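Local coordinates for protein putative 5-dehydro-2-deoxygluconokinase (Bacillus halodurans C-125, PDB 2QCV) that probably phosphorylates 5-dehydro-2-deoxy-D-gluconate with ATP, a step in the breakdown of myo-inositol, as a PfkB-family sugar kinase, at residues F247-T250 / E254-R257. Residues are numbered along the deposited sequence; the frame is centred on the assembly and turned at random.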
ATOM      1  N   PHE A 247     -11.821 -29.843 -27.905  1.00 24.47           N
ATOM      2  CA  PHE A 247     -11.451 -29.748 -29.325  1.00 26.16           C
ATOM      3  C   PHE A 247     -10.025 -29.242 -29.393  1.00 29.72           C
ATOM      4  O   PHE A 247      -9.660 -28.273 -28.673  1.00 29.48           O
ATOM      5  CB  PHE A 247     -12.432 -28.832 -30.028  1.00 27.73           C
ATOM      6  CG  PHE A 247     -13.861 -29.288 -29.873  1.00 32.85           C
ATOM      7  CD1 PHE A 247     -14.584 -28.962 -28.731  1.00 33.85           C
ATOM      8  CD2 PHE A 247     -14.461 -30.086 -30.837  1.00 35.96           C
ATOM      9  CE1 PHE A 247     -15.889 -29.416 -28.565  1.00 37.17           C
ATOM     10  CE2 PHE A 247     -15.742 -30.552 -30.670  1.00 38.99           C
ATOM     11  CZ  PHE A 247     -16.468 -30.201 -29.542  1.00 36.28           C
ATOM     12  N   ALA A 248      -9.195 -29.910 -30.181  1.00 25.53           N
ATOM     13  CA  ALA A 248      -7.849 -29.457 -30.431  1.00 25.99           C
ATOM     14  C   ALA A 248      -7.737 -29.107 -31.904  1.00 27.34           C
ATOM     15  O   ALA A 248      -8.256 -29.845 -32.791  1.00 28.08           O
ATOM     16  CB  ALA A 248      -6.849 -30.541 -30.067  1.00 24.42           C
ATOM     17  N   TYR A 249      -7.045 -28.014 -32.173  1.00 26.03           N
ATOM     18  CA  TYR A 249      -6.874 -27.489 -33.533  1.00 27.00           C
ATOM     19  C   TYR A 249      -5.387 -27.244 -33.809  1.00 27.72           C
ATOM     20  O   TYR A 249      -4.716 -26.698 -32.961  1.00 27.59           O
ATOM     21  CB  TYR A 249      -7.599 -26.143 -33.638  1.00 28.93           C
ATOM     22  CG  TYR A 249      -9.074 -26.177 -33.270  1.00 26.92           C
ATOM     23  CD1 TYR A 249     -10.028 -26.500 -34.227  1.00 29.10           C
ATOM     24  CD2 TYR A 249      -9.493 -25.928 -31.975  1.00 29.38           C
ATOM     25  CE1 TYR A 249     -11.385 -26.542 -33.922  1.00 29.48           C
ATOM     26  CE2 TYR A 249     -10.822 -25.938 -31.642  1.00 25.54           C
ATOM     27  CZ  TYR A 249     -11.780 -26.248 -32.631  1.00 28.56           C
ATOM     28  OH  TYR A 249     -13.083 -26.300 -32.321  1.00 26.57           O
ATOM     29  N   THR A 250      -4.902 -27.621 -34.986  1.00 26.55           N
ATOM     30  CA  THR A 250      -3.502 -27.430 -35.382  1.00 26.78           C
ATOM     31  C   THR A 250      -3.405 -26.358 -36.462  1.00 27.68           C
ATOM     32  O   THR A 250      -4.366 -26.119 -37.219  1.00 29.02           O
ATOM     33  CB  THR A 250      -2.862 -28.739 -35.908  1.00 31.67           C
ATOM     34  OG1 THR A 250      -3.454 -29.083 -37.168  1.00 25.88           O
ATOM     35  CG2 THR A 250      -3.051 -29.838 -34.892  1.00 33.73           C
ATOM     36  N   GLU A 254      -5.890 -29.162 -39.028  1.00 33.27           N
ATOM     37  CA  GLU A 254      -6.627 -30.339 -38.558  1.00 32.95           C
ATOM     38  C   GLU A 254      -7.368 -29.995 -37.265  1.00 33.35           C
ATOM     39  O   GLU A 254      -7.044 -29.003 -36.607  1.00 30.96           O
ATOM     40  CB  GLU A 254      -5.666 -31.512 -38.350  1.00 34.52           C
ATOM     41  CG  GLU A 254      -4.860 -31.836 -39.605  1.00 40.46           C
ATOM     42  CD  GLU A 254      -5.741 -32.283 -40.795  1.00 56.26           C
ATOM     43  OE1 GLU A 254      -6.779 -32.970 -40.562  1.00 49.80           O
ATOM     44  OE2 GLU A 254      -5.385 -31.937 -41.955  1.00 61.70           O
ATOM     45  N   ALA A 255      -8.398 -30.778 -36.948  1.00 32.84           N
ATOM     46  CA  ALA A 255      -9.182 -30.609 -35.717  1.00 30.59           C
ATOM     47  C   ALA A 255      -9.515 -31.982 -35.162  1.00 32.50           C
ATOM     48  O   ALA A 255      -9.786 -32.934 -35.942  1.00 31.71           O
ATOM     49  CB  ALA A 255     -10.455 -29.827 -35.970  1.00 28.80           C
ATOM     50  N   TYR A 256      -9.475 -32.104 -33.841  1.00 27.93           N
ATOM     51  CA  TYR A 256      -9.668 -33.386 -33.143  1.00 28.80           C
ATOM     52  C   TYR A 256     -10.645 -33.165 -32.013  1.00 30.39           C
ATOM     53  O   TYR A 256     -10.704 -32.061 -31.466  1.00 27.90           O
ATOM     54  CB  TYR A 256      -8.342 -33.888 -32.546  1.00 30.52           C
ATOM     55  CG  TYR A 256      -7.280 -34.043 -33.579  1.00 31.47           C
ATOM     56  CD1 TYR A 256      -7.145 -35.231 -34.267  1.00 38.56           C
ATOM     57  CD2 TYR A 256      -6.415 -32.978 -33.896  1.00 31.64           C
ATOM     58  CE1 TYR A 256      -6.179 -35.385 -35.232  1.00 35.47           C
ATOM     59  CE2 TYR A 256      -5.434 -33.127 -34.864  1.00 36.94           C
ATOM     60  CZ  TYR A 256      -5.327 -34.345 -35.526  1.00 39.85           C
ATOM     61  OH  TYR A 256      -4.396 -34.566 -36.528  1.00 41.18           O
ATOM     62  N   ARG A 257     -11.406 -34.198 -31.672  1.00 27.82           N
ATOM     63  CA  ARG A 257     -12.431 -34.099 -30.652  1.00 26.95           C
ATOM     64  C   ARG A 257     -12.184 -35.118 -29.566  1.00 27.01           C
ATOM     65  O   ARG A 257     -11.787 -36.252 -29.837  1.00 27.22           O
ATOM     66  CB  ARG A 257     -13.808 -34.308 -31.302  1.00 29.85           C
ATOM     67  CG  ARG A 257     -14.921 -34.435 -30.318  1.00 37.62           C
ATOM     68  CD  ARG A 257     -16.125 -35.040 -30.974  1.00 53.24           C
ATOM     69  NE  ARG A 257     -16.830 -34.117 -31.861  1.00 58.87           N
ATOM     70  CZ  ARG A 257     -17.910 -33.418 -31.516  1.00 54.64           C
ATOM     71  NH1 ARG A 257     -18.401 -33.450 -30.272  1.00 49.09           N
ATOM     72  NH2 ARG A 257     -18.482 -32.653 -32.425  1.00 45.03           N
TER
HETATM   73  O   HOH W   1      -7.136 -26.191 -37.291  1.00 27.01           O
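Ala248 and Tyr256 form the hydrogen-bonded pair of this antiparallel hairpin: Tyr256 N reaches Ala248 O at 2.8 Å, and Ala248 N returns a bond to Tyr256 O at 2.9 Å. Near the turn, Thr250 N donates almost straight (168°) to Glu254 O, while Glu254 N donates to the threonine hydroxyl, 3.1 Å from Thr250 OG1. With chi1 at 69°, that hydroxyl sits between its own N and carbonyl carbon and faces the returning strand, apparently taking the place the carbonyl of Thr250 would have in a regular pair; Thr250 O is instead joined to Glu254 O through a water that donates to both. A valine in place of Thr250 would probably leave Glu254 N without this acceptor, so that only the Thr250 N to Glu254 O bond would tie these two residues directly.

Farther along, the Phe247 ring turns its edge to Arg257, its CE2 lying 3.7 Å from Arg257 CZ, over the centre of the guanidinium. The planes stand 72° apart, so this is an edge approach rather than a flat stack. On the same face Tyr249 CD1 meets Ala255 CB at 3.8 Å, and the Tyr249 hydroxyl is hydrogen-bonded to Asn222. On the other face, Thr250 CG2 comes to the ring edge of Tyr256, 4.1 Å from CE2, and Ala248, Thr250 and Tyr256 all pack on Ile289 of helix 289-305.

Strand 246-250 also bonds to strand 236-240, so the hairpin adds two antiparallel strands to the mainly parallel sheet of this ribokinase-like fold. Backbone bonds thus fix the pairing, and one hydroxyl closes it at the edge of the turn.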